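Local coordinates for D-alanyl-D-alanine carboxypeptidase (Penicillin binding protein) family protein (PDB 6OSU), which probably trims the terminal D-alanine from peptidoglycan precursor peptides, as a serine-type D-alanyl-D-alanine carboxypeptidase of the penicillin-binding protein family, at residues L65-T70 against T118-V123; S112-V117 against F190-K195; S124-T129 against D165-G170; M69-V74 against K195-K200. All coordinates share one frame; numbering follows the deposited sequence.

Contact 1 of 4, residues L65-T70 against T118-V123; sequences LTKIMT and TGMDVV
Lys67 lies against Met120 with its CB and CD, the two side chains sliding past one another in opposite directions. Lys67 CB sits 4.1 Å from Met120 CG. Farther along, Lys67 CD comes to 3.8 Å from the carbonyl O of Met120 while also touching the CG of that methionine. CE then passes the carbonyl O of Ser124, just beyond helix 113-123. A final bend at chi4 (67°) turns NZ away from this helix; there NZ is hydrogen-bonded to Asn126 OD1, Ser64 OG and the carbonyl O of Asp165, with a weaker bond to Ser124 OG. This is the SxxK motif of the penicillin-recognising serine enzymes, in which Ser64 is the predicted acylated nucleophile and Lys67 the predicted proton acceptor; Met120 thus packs on the stem of a lysine whose tip belongs to the active site. One turn on, the methyl CG2 of Thr70 meets Met120 SD at 3.8 Å. With CG anti to the backbone N (chi1 176°), Met120 extends straight out between Lys67 and Thr70 before it bends at the sulfur. The hydroxyl of Thr70 is engaged elsewhere, by the carbonyl O of Pro164. A water also links the helices, donating to Asp121 OD1 at 2.6 Å and, weakly, to the carbonyl O of Lys67.

Contact 2 of 4, residues S112-V117 against F190-K195; sequences SVRNLV and FPEAYK
Glu192 OE2 and Arg114 NH2 make the one direct touch between 112-117 and 190-195, a long salt bridge of 3.6 Å. The carboxylate oxygen lies at the edge of the guanidinium and in its plane, yet the two flat groups are turned 59° from each other, and the side chains cross at about a right angle. Neither residue aims its CB at its partner: both side chains have to travel to meet. Arg114 leaves helix 113-123 extended and then kinks at chi3 (-94°), which swings the guanidinium across toward the short, irregular helix 191-194, while Glu192 bends at its own chi2 to present OE2. The guanidinium also makes a cation-pi contact with Trp85, in a loop. That indole is touched by Val117 and by Ala193 as well, one from each segment, so it is a shared neighbour of both. The start of helix 113-123 is held by a classical N-cap: Ser112 OG accepts from Asn115 N at 3.1 Å, a nearly straight bond (162°). Asn115 is hydrogen-bonded to Ser211 through OD1 and weakly to Asp210 through ND2, whereas Tyr194 is hydrogen-bonded to Asp275. The contact lies on the surface, away from the catalytic residues. With no hydrogen bond at this separation and both residues exposed on the chain, Glu192 also meeting a crystal neighbour, the pairing of opposite charges is probably a modest attraction that tolerates movement of either side chain.

Contact 3 of 4, residues S124-T129 against D165-G170; sequences SGNDAT and DGLPGG
Asn126 and Asp165 meet through van der Waals contacts, with no hydrogen bond between them. Asn126 OD1 rests 3.5 Å from Asp165 CB, and Asp165 OD2 in return lies 3.8 Å from Asn126 CB. Amide and carboxylate planes stand 78° apart, close to perpendicular. The backbone directs the CB of Asp165 at the helix, and a chi1 of 50°, with CG between the backbone N and the carbonyl carbon, puts OD2 beside the asparagine CB. The methyl CG2 of Thr129 comes within 4.0 Å of Asp165 CB. Leu167 adds one branch, its CD2 meeting Asn126 ND2 at 3.8 Å. Ser124-Gly125-Asn126 forms the SxN motif of the penicillin-binding proteins, and Asp165 lies in the loop that runs on to helix 176-189. The polar ends of the motif are bonded to other residues of the predicted active site and its surroundings: Asn126 OD1 accepts from Lys67, the predicted proton acceptor, its ND2 donates to Gly99 O, and Ser124 OG is bonded to Ser64 and Lys278. Within the helix start, Gly125 O is gripped twice by one residue. Thr129 OG1 donates to it at 2.9 Å, and Thr129 N reaches it from the opposite face of the carbonyl plane.

Contact 4 of 4, residues M69-V74 against K195-K200; sequences MTSYIV and KVYDDK
Tyr197 meets Ser71 through the far end of its phenol ring, the hydroxyl doing nearly all the touching. Ser71 CB lies 3.4 Å from Tyr197 OH, and Ser71 OG is 3.3 Å from the same oxygen, a weak hydrogen bond at best. Ser71 OG, set anti to the backbone N (chi1 178°), is aimed outward from helix 66-79 at the approaching phenol. Its stronger partner is the hydroxyl of Tyr186 on helix 176-189. Asp121 OD1 binds Ser71 OG weakly and is also a probable hydrogen-bond partner of Tyr197 OH, so a carboxylate and three hydroxyls form a small buried polar cluster. The cluster sits on the helix that carries the SxxK motif, one turn beyond Lys67, and the Tyr197 side chain lies about 4 Å at its nearest from that of Lys278, the predicted substrate-binding lysine of the KTG motif. Tyr197 thus lies between helix 66-79 and that lysine. Farther along its segment Lys200 folds back on Asp198, its NZ giving a weak bond to the carbonyl O of Asp198 and a long salt bridge to Asp198 OD2. Across the contact the approach of Ser71 OG to the ring is oblique, and it stays 4.2 Å from Tyr197 CZ.

Overall arrangement
Starting from the N terminus, helix 66-79 opens both contact 1 and contact 4, which share Met69 and Thr70. Contact 1 closes first, when helix 113-123 comes back against it. Contact 2 has by then already opened at the beginning of that same helix, so the two cross. Contact 3 opens directly after contact 1 has closed and ends in the loop before helix 176-189, wholly within the spans of contacts 2 and 4. Contact 2 closes at 190-195, and contact 4, the longest span, closes last at 195-200. Contacts 1 and 3 hold predicted catalytic residues and contact 4 lies next to them, whereas contact 2 ties helix 113-123 to the short helix 191-194 at the surface.

Contact 1 of 4, residues L65-T70 against T118-V123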
loop_
_atom_site.group_PDB
_atom_site.type_symbol
_atom_site.label_atom_id
_atom_site.label_comp_id
_atom_site.label_asym_id
_atom_site.label_seq_id
_atom_site.Cartn_x
_atom_site.Cartn_y
_atom_site.Cartn_z
ATOM N N LEU A 65 -2.087 13.131 2.030
ATOM C CA LEU A 65 -2.531 11.768 1.763
ATOM C C LEU A 65 -3.884 11.768 1.067
ATOM O O LEU A 65 -4.228 10.791 0.389
ATOM C CB LEU A 65 -2.587 10.965 3.061
ATOM C CG LEU A 65 -1.314 10.947 3.914
ATOM C CD1 LEU A 65 -1.405 9.867 4.988
ATOM C CD2 LEU A 65 -0.067 10.753 3.054
ATOM N N THR A 66 -4.651 12.856 1.232
ATOM C CA THR A 66 -5.864 13.075 0.451
ATOM C C THR A 66 -5.612 12.869 -1.038
ATOM O O THR A 66 -6.449 12.295 -1.743
ATOM C CB THR A 66 -6.393 14.489 0.710
ATOM O OG1 THR A 66 -6.618 14.691 2.116
ATOM C CG2 THR A 66 -7.681 14.737 -0.055
ATOM N N LYS A 67 -4.451 13.321 -1.529
ATOM C CA LYS A 67 -4.135 13.222 -2.951
ATOM C C LYS A 67 -4.101 11.782 -3.445
ATOM O O LYS A 67 -4.212 11.553 -4.655
ATOM C CB LYS A 67 -2.792 13.894 -3.245
ATOM C CG LYS A 67 -2.787 15.408 -3.085
ATOM C CD LYS A 67 -1.489 15.999 -3.613
ATOM C CE LYS A 67 -1.498 17.522 -3.567
ATOM N NZ LYS A 67 -1.504 18.068 -2.173
ATOM N N ILE A 68 -3.947 10.806 -2.547
ATOM C CA ILE A 68 -3.985 9.412 -2.977
ATOM C C ILE A 68 -5.375 9.049 -3.471
ATOM O O ILE A 68 -5.528 8.364 -4.491
ATOM C CB ILE A 68 -3.536 8.479 -1.839
ATOM C CG1 ILE A 68 -2.099 8.795 -1.421
ATOM C CG2 ILE A 68 -3.655 7.025 -2.267
ATOM C CD1 ILE A 68 -1.639 8.001 -0.225
ATOM N N MET A 69 -6.412 9.498 -2.756
ATOM C CA MET A 69 -7.776 9.239 -3.203
ATOM C C MET A 69 -8.064 9.949 -4.517
ATOM O O MET A 69 -8.694 9.376 -5.415
ATOM C CB MET A 69 -8.782 9.670 -2.136
ATOM C CG MET A 69 -10.224 9.573 -2.608
ATOM S SD MET A 69 -10.669 7.886 -3.069
ATOM C CE MET A 69 -11.021 7.178 -1.462
ATOM N N THR A 70 -7.610 11.197 -4.651
ATOM C CA THR A 70 -7.792 11.905 -5.913
ATOM C C THR A 70 -7.109 11.157 -7.049
ATOM O O THR A 70 -7.702 10.936 -8.110
ATOM C CB THR A 70 -7.257 13.335 -5.802
ATOM O OG1 THR A 70 -7.942 14.020 -4.745
ATOM C CG2 THR A 70 -7.478 14.090 -7.104
ATOM N N THR A 118 1.580 12.962 -12.611
ATOM C CA THR A 118 2.958 12.981 -12.136
ATOM C C THR A 118 3.187 14.149 -11.183
ATOM O O THR A 118 3.816 13.990 -10.129
ATOM C CB THR A 118 3.927 13.050 -13.320
ATOM O OG1 THR A 118 3.600 12.024 -14.265
ATOM C CG2 THR A 118 5.358 12.842 -12.849
ATOM N N GLY A 119 2.675 15.330 -11.532
ATOM C CA GLY A 119 2.788 16.463 -10.631
ATOM C C GLY A 119 2.108 16.207 -9.300
ATOM O O GLY A 119 2.644 16.542 -8.241
ATOM N N MET A 120 0.928 15.587 -9.335
ATOM C CA MET A 120 0.183 15.325 -8.108
ATOM C C MET A 120 0.902 14.311 -7.224
ATOM O O MET A 120 1.051 14.525 -6.016
ATOM C CB MET A 120 -1.225 14.842 -8.456
ATOM C CG MET A 120 -2.079 14.430 -7.271
ATOM S SD MET A 120 -3.741 13.986 -7.821
ATOM C CE MET A 120 -3.370 12.811 -9.121
ATOM N N ASP A 121 1.372 13.208 -7.814
ATOM C CA ASP A 121 1.945 12.117 -7.031
ATOM C C ASP A 121 3.379 12.401 -6.594
ATOM O O ASP A 121 3.751 12.110 -5.452
ATOM C CB ASP A 121 1.901 10.819 -7.834
ATOM C CG ASP A 121 0.489 10.370 -8.145
ATOM O OD1 ASP A 121 -0.462 10.843 -7.478
ATOM O OD2 ASP A 121 0.331 9.525 -9.052
ATOM N N VAL A 122 4.195 12.955 -7.486
ATOM C CA VAL A 122 5.629 13.088 -7.242
ATOM C C VAL A 122 5.958 14.410 -6.568
ATOM O O VAL A 122 6.789 14.466 -5.660
ATOM C CB VAL A 122 6.393 12.936 -8.572
ATOM C CG1 VAL A 122 7.890 13.063 -8.351
ATOM C CG2 VAL A 122 6.033 11.611 -9.230
ATOM N N VAL A 123 5.308 15.483 -7.011
ATOM C CA VAL A 123 5.598 16.832 -6.541
ATOM C C VAL A 123 4.555 17.323 -5.541
ATOM O O VAL A 123 4.788 18.329 -4.853
ATOM C CB VAL A 123 5.743 17.775 -7.762
ATOM C CG1 VAL A 123 5.449 19.241 -7.436
ATOM C CG2 VAL A 123 7.139 17.636 -8.349
HETATM O O HOH W 1 -1.266 10.939 -5.043
#

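Contact 2 of 4, residues S112-V117 against F190-K195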
loop_
_atom_site.group_PDB
_atom_site.type_symbol
_atom_site.label_atom_id
_atom_site.label_comp_id
_atom_site.label_asym_id
_atom_site.label_seq_id
_atom_site.Cartn_x
_atom_site.Cartn_y
_atom_site.Cartn_z
ATOM N N SER A 112 -1.415 17.223 -20.215
ATOM C CA SER A 112 -1.885 15.849 -20.281
ATOM C C SER A 112 -2.155 15.296 -18.881
ATOM O O SER A 112 -1.638 15.791 -17.873
ATOM C CB SER A 112 -0.870 14.964 -21.008
ATOM O OG SER A 112 0.264 14.712 -20.199
ATOM N N VAL A 113 -2.994 14.258 -18.829
ATOM C CA VAL A 113 -3.249 13.560 -17.570
ATOM C C VAL A 113 -1.948 13.026 -16.998
ATOM O O VAL A 113 -1.673 13.159 -15.800
ATOM C CB VAL A 113 -4.268 12.422 -17.771
ATOM C CG1 VAL A 113 -4.462 11.649 -16.478
ATOM C CG2 VAL A 113 -5.587 12.952 -18.272
ATOM N N ARG A 114 -1.127 12.407 -17.854
ATOM C CA ARG A 114 0.128 11.831 -17.387
ATOM C C ARG A 114 0.981 12.873 -16.673
ATOM O O ARG A 114 1.526 12.605 -15.596
ATOM C CB ARG A 114 0.891 11.206 -18.559
ATOM C CG ARG A 114 1.851 10.099 -18.136
ATOM C CD ARG A 114 2.497 9.376 -19.318
ATOM N NE ARG A 114 1.778 8.163 -19.723
ATOM C CZ ARG A 114 1.783 7.016 -19.042
ATOM N NH1 ARG A 114 2.455 6.914 -17.900
ATOM N NH2 ARG A 114 1.107 5.967 -19.498
ATOM N N ASN A 115 1.077 14.081 -17.238
ATOM C CA ASN A 115 1.850 15.136 -16.587
ATOM C C ASN A 115 1.190 15.596 -15.291
ATOM O O ASN A 115 1.871 15.781 -14.274
ATOM C CB ASN A 115 2.044 16.315 -17.536
ATOM C CG ASN A 115 3.051 16.020 -18.629
ATOM O OD1 ASN A 115 3.970 15.224 -18.444
ATOM N ND2 ASN A 115 2.889 16.673 -19.776
ATOM N N LEU A 116 -0.134 15.793 -15.305
ATOM C CA LEU A 116 -0.831 16.257 -14.107
ATOM C C LEU A 116 -0.764 15.223 -12.990
ATOM O O LEU A 116 -0.579 15.579 -11.820
ATOM C CB LEU A 116 -2.288 16.590 -14.431
ATOM C CG LEU A 116 -2.557 17.850 -15.251
ATOM C CD1 LEU A 116 -4.046 17.999 -15.513
ATOM C CD2 LEU A 116 -2.014 19.076 -14.536
ATOM N N VAL A 117 -0.922 13.941 -13.326
ATOM C CA VAL A 117 -0.842 12.900 -12.308
ATOM C C VAL A 117 0.571 12.811 -11.749
ATOM O O VAL A 117 0.766 12.612 -10.543
ATOM C CB VAL A 117 -1.315 11.551 -12.881
ATOM C CG1 VAL A 117 -1.041 10.423 -11.902
ATOM C CG2 VAL A 117 -2.794 11.614 -13.207
ATOM N N PHE A 190 -4.888 -0.695 -9.933
ATOM C CA PHE A 190 -4.224 0.234 -10.848
ATOM C C PHE A 190 -2.710 0.076 -10.775
ATOM O O PHE A 190 -2.000 0.982 -10.328
ATOM C CB PHE A 190 -4.644 1.670 -10.532
ATOM C CG PHE A 190 -6.123 1.827 -10.317
ATOM C CD1 PHE A 190 -7.018 1.508 -11.325
ATOM C CD2 PHE A 190 -6.617 2.293 -9.111
ATOM C CE1 PHE A 190 -8.379 1.647 -11.134
ATOM C CE2 PHE A 190 -7.977 2.441 -8.914
ATOM C CZ PHE A 190 -8.860 2.115 -9.927
ATOM N N PRO A 191 -2.180 -1.062 -11.232
ATOM C CA PRO A 191 -0.723 -1.260 -11.160
ATOM C C PRO A 191 0.073 -0.317 -12.050
ATOM O O PRO A 191 1.192 0.059 -11.676
ATOM C CB PRO A 191 -0.548 -2.725 -11.584
ATOM C CG PRO A 191 -1.748 -3.025 -12.400
ATOM C CD PRO A 191 -2.868 -2.232 -11.804
ATOM N N GLU A 192 -0.455 0.084 -13.209
ATOM C CA GLU A 192 0.283 1.005 -14.069
ATOM C C GLU A 192 0.344 2.399 -13.458
ATOM O O GLU A 192 1.420 3.006 -13.375
ATOM C CB GLU A 192 -0.347 1.061 -15.459
ATOM C CG GLU A 192 0.071 2.296 -16.246
ATOM C CD GLU A 192 0.604 1.972 -17.629
ATOM O OE1 GLU A 192 0.082 1.032 -18.268
ATOM O OE2 GLU A 192 1.548 2.661 -18.076
ATOM N N ALA A 193 -0.804 2.930 -13.031
ATOM C CA ALA A 193 -0.814 4.243 -12.395
ATOM C C ALA A 193 0.031 4.258 -11.133
ATOM O O ALA A 193 0.638 5.284 -10.804
ATOM C CB ALA A 193 -2.246 4.666 -12.072
ATOM N N TYR A 194 0.092 3.137 -10.415
ATOM C CA TYR A 194 0.885 3.098 -9.196
ATOM C C TYR A 194 2.380 3.214 -9.468
ATOM O O TYR A 194 3.124 3.650 -8.583
ATOM C CB TYR A 194 0.601 1.816 -8.415
ATOM C CG TYR A 194 1.491 1.682 -7.208
ATOM C CD1 TYR A 194 1.387 2.578 -6.151
ATOM C CD2 TYR A 194 2.455 0.685 -7.135
ATOM C CE1 TYR A 194 2.215 2.478 -5.042
ATOM C CE2 TYR A 194 3.283 0.572 -6.028
ATOM C CZ TYR A 194 3.157 1.471 -4.986
ATOM O OH TYR A 194 3.976 1.363 -3.883
ATOM N N LYS A 195 2.835 2.841 -10.668
ATOM C CA LYS A 195 4.250 2.974 -10.996
ATOM C C LYS A 195 4.728 4.420 -10.942
ATOM O O LYS A 195 5.931 4.655 -10.786
ATOM C CB LYS A 195 4.537 2.396 -12.384
ATOM C CG LYS A 195 4.321 0.894 -12.500
ATOM C CD LYS A 195 4.647 0.402 -13.905
ATOM C CE LYS A 195 4.175 -1.029 -14.118
ATOM N NZ LYS A 195 3.484 -1.186 -15.431
#

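Contact 3 of 4, residues S124-T129 against D165-G170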
loop_
_atom_site.group_PDB
_atom_site.type_symbol
_atom_site.label_atom_id
_atom_site.label_comp_id
_atom_site.label_asym_id
_atom_site.label_seq_id
_atom_site.Cartn_x
_atom_site.Cartn_y
_atom_site.Cartn_z
ATOM N N SER A 124 3.434 16.614 -5.402
ATOM C CA SER A 124 2.348 17.007 -4.506
ATOM C C SER A 124 1.766 18.359 -4.907
ATOM O O SER A 124 1.368 19.161 -4.055
ATOM C CB SER A 124 2.803 17.018 -3.041
ATOM O OG SER A 124 1.706 16.837 -2.167
ATOM N N GLY A 125 1.703 18.607 -6.214
ATOM C CA GLY A 125 1.261 19.895 -6.712
ATOM C C GLY A 125 -0.230 20.081 -6.514
ATOM O O GLY A 125 -1.035 19.269 -7.002
ATOM N N ASN A 126 -0.620 21.145 -5.813
ATOM C CA ASN A 126 -2.042 21.383 -5.589
ATOM C C ASN A 126 -2.731 21.870 -6.861
ATOM O O ASN A 126 -3.895 21.534 -7.109
ATOM C CB ASN A 126 -2.230 22.382 -4.448
ATOM C CG ASN A 126 -1.728 21.851 -3.125
ATOM O OD1 ASN A 126 -1.954 20.689 -2.789
ATOM N ND2 ASN A 126 -1.021 22.690 -2.376
ATOM N N ASP A 127 -2.031 22.658 -7.681
ATOM C CA ASP A 127 -2.628 23.127 -8.929
ATOM C C ASP A 127 -2.969 21.962 -9.854
ATOM O O ASP A 127 -4.015 21.972 -10.513
ATOM C CB ASP A 127 -1.696 24.130 -9.618
ATOM C CG ASP A 127 -0.256 23.646 -9.717
ATOM O OD1 ASP A 127 0.043 22.521 -9.268
ATOM O OD2 ASP A 127 0.585 24.404 -10.251
ATOM N N ALA A 128 -2.112 20.938 -9.900
ATOM C CA ALA A 128 -2.406 19.775 -10.732
ATOM C C ALA A 128 -3.583 18.985 -10.175
ATOM O O ALA A 128 -4.461 18.550 -10.930
ATOM C CB ALA A 128 -1.172 18.881 -10.853
ATOM N N THR A 129 -3.619 18.796 -8.853
ATOM C CA THR A 129 -4.732 18.094 -8.223
ATOM C C THR A 129 -6.054 18.799 -8.503
ATOM O O THR A 129 -7.055 18.159 -8.843
ATOM C CB THR A 129 -4.496 17.985 -6.717
ATOM O OG1 THR A 129 -3.204 17.415 -6.480
ATOM C CG2 THR A 129 -5.557 17.105 -6.069
ATOM N N ASP A 165 -7.181 18.106 -2.315
ATOM C CA ASP A 165 -5.729 18.204 -2.218
ATOM C C ASP A 165 -5.181 18.123 -0.802
ATOM O O ASP A 165 -3.955 18.077 -0.638
ATOM C CB ASP A 165 -5.229 19.498 -2.883
ATOM C CG ASP A 165 -5.982 20.724 -2.427
ATOM O OD1 ASP A 165 -6.878 20.595 -1.565
ATOM O OD2 ASP A 165 -5.681 21.820 -2.947
ATOM N N GLY A 166 -6.031 18.097 0.220
ATOM C CA GLY A 166 -5.563 17.952 1.581
ATOM C C GLY A 166 -5.162 19.233 2.274
ATOM O O GLY A 166 -4.516 19.171 3.327
ATOM N N LEU A 167 -5.512 20.388 1.719
ATOM C CA LEU A 167 -5.237 21.644 2.396
ATOM C C LEU A 167 -6.172 21.791 3.594
ATOM O O LEU A 167 -7.363 21.488 3.491
ATOM C CB LEU A 167 -5.408 22.818 1.435
ATOM C CG LEU A 167 -4.364 22.861 0.314
ATOM C CD1 LEU A 167 -4.681 23.967 -0.681
ATOM C CD2 LEU A 167 -2.953 23.027 0.881
ATOM N N PRO A 168 -5.666 22.247 4.740
ATOM C CA PRO A 168 -6.479 22.240 5.964
ATOM C C PRO A 168 -7.724 23.113 5.851
ATOM O O PRO A 168 -7.835 23.986 4.988
ATOM C CB PRO A 168 -5.517 22.773 7.034
ATOM C CG PRO A 168 -4.443 23.490 6.271
ATOM C CD PRO A 168 -4.300 22.745 4.981
ATOM N N GLY A 169 -8.675 22.858 6.752
ATOM C CA GLY A 169 -9.945 23.561 6.756
ATOM C C GLY A 169 -11.126 22.628 6.580
ATOM O O GLY A 169 -11.068 21.688 5.782
ATOM N N GLY A 170 -12.201 22.872 7.326
ATOM C CA GLY A 170 -13.385 22.030 7.281
ATOM C C GLY A 170 -13.191 20.709 7.997
ATOM O O GLY A 170 -12.081 20.415 8.448
#

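Contact 4 of 4, residues M69-V74 against K195-K200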
loop_
_atom_site.group_PDB
_atom_site.type_symbol
_atom_site.label_atom_id
_atom_site.label_comp_id
_atom_site.label_asym_id
_atom_site.label_seq_id
_atom_site.Cartn_x
_atom_site.Cartn_y
_atom_site.Cartn_z
ATOM N N MET A 69 -6.412 9.498 -2.756
ATOM C CA MET A 69 -7.776 9.239 -3.203
ATOM C C MET A 69 -8.064 9.949 -4.517
ATOM O O MET A 69 -8.694 9.376 -5.415
ATOM C CB MET A 69 -8.782 9.670 -2.136
ATOM C CG MET A 69 -10.224 9.573 -2.608
ATOM S SD MET A 69 -10.669 7.886 -3.069
ATOM C CE MET A 69 -11.021 7.178 -1.462
ATOM N N THR A 70 -7.610 11.197 -4.651
ATOM C CA THR A 70 -7.792 11.905 -5.913
ATOM C C THR A 70 -7.109 11.157 -7.049
ATOM O O THR A 70 -7.702 10.936 -8.110
ATOM C CB THR A 70 -7.257 13.335 -5.802
ATOM O OG1 THR A 70 -7.942 14.020 -4.745
ATOM C CG2 THR A 70 -7.478 14.090 -7.104
ATOM N N SER A 71 -5.865 10.731 -6.827
ATOM C CA SER A 71 -5.169 9.928 -7.827
ATOM C C SER A 71 -5.861 8.589 -8.044
ATOM O O SER A 71 -5.884 8.068 -9.165
ATOM C CB SER A 71 -3.717 9.716 -7.400
ATOM O OG SER A 71 -3.038 8.896 -8.334
ATOM N N TYR A 72 -6.421 8.011 -6.978
ATOM C CA TYR A 72 -7.164 6.758 -7.102
ATOM C C TYR A 72 -8.321 6.905 -8.085
ATOM O O TYR A 72 -8.526 6.053 -8.957
ATOM C CB TYR A 72 -7.674 6.328 -5.725
ATOM C CG TYR A 72 -8.374 4.988 -5.679
ATOM C CD1 TYR A 72 -7.689 3.842 -5.296
ATOM C CD2 TYR A 72 -9.724 4.871 -6.000
ATOM C CE1 TYR A 72 -8.323 2.616 -5.244
ATOM C CE2 TYR A 72 -10.367 3.650 -5.950
ATOM C CZ TYR A 72 -9.663 2.526 -5.572
ATOM O OH TYR A 72 -10.300 1.310 -5.524
ATOM N N ILE A 73 -9.093 7.982 -7.954
ATOM C CA ILE A 73 -10.239 8.185 -8.832
ATOM C C ILE A 73 -9.785 8.457 -10.264
ATOM O O ILE A 73 -10.435 8.029 -11.227
ATOM C CB ILE A 73 -11.117 9.317 -8.274
ATOM C CG1 ILE A 73 -11.823 8.844 -7.001
ATOM C CG2 ILE A 73 -12.103 9.799 -9.316
ATOM C CD1 ILE A 73 -12.528 9.939 -6.244
ATOM N N VAL A 74 -8.659 9.155 -10.429
ATOM C CA VAL A 74 -8.129 9.420 -11.766
ATOM C C VAL A 74 -7.780 8.115 -12.470
ATOM O O VAL A 74 -8.105 7.916 -13.646
ATOM C CB VAL A 74 -6.909 10.359 -11.689
ATOM C CG1 VAL A 74 -6.252 10.496 -13.067
ATOM C CG2 VAL A 74 -7.316 11.724 -11.145
ATOM N N LYS A 195 2.835 2.841 -10.668
ATOM C CA LYS A 195 4.250 2.974 -10.996
ATOM C C LYS A 195 4.728 4.420 -10.942
ATOM O O LYS A 195 5.931 4.655 -10.786
ATOM C CB LYS A 195 4.537 2.396 -12.384
ATOM C CG LYS A 195 4.321 0.894 -12.500
ATOM C CD LYS A 195 4.647 0.402 -13.905
ATOM C CE LYS A 195 4.175 -1.029 -14.118
ATOM N NZ LYS A 195 3.484 -1.186 -15.431
ATOM N N VAL A 196 3.819 5.391 -11.060
ATOM C CA VAL A 196 4.217 6.796 -11.054
ATOM C C VAL A 196 4.822 7.187 -9.712
ATOM O O VAL A 196 5.689 8.069 -9.644
ATOM C CB VAL A 196 3.014 7.694 -11.409
ATOM C CG1 VAL A 196 3.428 9.159 -11.467
ATOM C CG2 VAL A 196 2.398 7.266 -12.726
ATOM N N TYR A 197 4.394 6.537 -8.628
ATOM C CA TYR A 197 4.881 6.908 -7.305
ATOM C C TYR A 197 6.359 6.593 -7.114
ATOM O O TYR A 197 6.970 7.109 -6.173
ATOM C CB TYR A 197 4.050 6.217 -6.229
ATOM C CG TYR A 197 2.663 6.801 -6.086
ATOM C CD1 TYR A 197 2.473 8.042 -5.492
ATOM C CD2 TYR A 197 1.546 6.120 -6.554
ATOM C CE1 TYR A 197 1.212 8.584 -5.352
ATOM C CE2 TYR A 197 0.274 6.659 -6.425
ATOM C CZ TYR A 197 0.117 7.894 -5.824
ATOM O OH TYR A 197 -1.136 8.441 -5.685
ATOM N N ASP A 198 6.950 5.781 -7.986
ATOM C CA ASP A 198 8.370 5.473 -7.907
ATOM C C ASP A 198 9.239 6.487 -8.646
ATOM O O ASP A 198 10.467 6.360 -8.618
ATOM C CB ASP A 198 8.630 4.059 -8.448
ATOM C CG ASP A 198 9.991 3.514 -8.040
ATOM O OD1 ASP A 198 10.342 3.606 -6.844
ATOM O OD2 ASP A 198 10.710 2.984 -8.914
ATOM N N ASP A 199 8.637 7.488 -9.294
ATOM C CA ASP A 199 9.415 8.513 -9.984
ATOM C C ASP A 199 10.281 9.287 -8.998
ATOM O O ASP A 199 9.794 9.771 -7.972
ATOM C CB ASP A 199 8.491 9.478 -10.731
ATOM C CG ASP A 199 7.858 8.857 -11.963
ATOM O OD1 ASP A 199 8.058 7.645 -12.197
ATOM O OD2 ASP A 199 7.162 9.586 -12.702
ATOM N N LYS A 200 11.571 9.410 -9.317
ATOM C CA LYS A 200 12.495 10.099 -8.421
ATOM C C LYS A 200 12.249 11.603 -8.402
ATOM O O LYS A 200 12.518 12.260 -7.390
ATOM C CB LYS A 200 13.939 9.806 -8.828
ATOM C CG LYS A 200 14.280 8.323 -8.921
ATOM C CD LYS A 200 14.428 7.688 -7.546
ATOM C CE LYS A 200 13.442 6.544 -7.359
ATOM N NZ LYS A 200 13.501 5.566 -8.483
#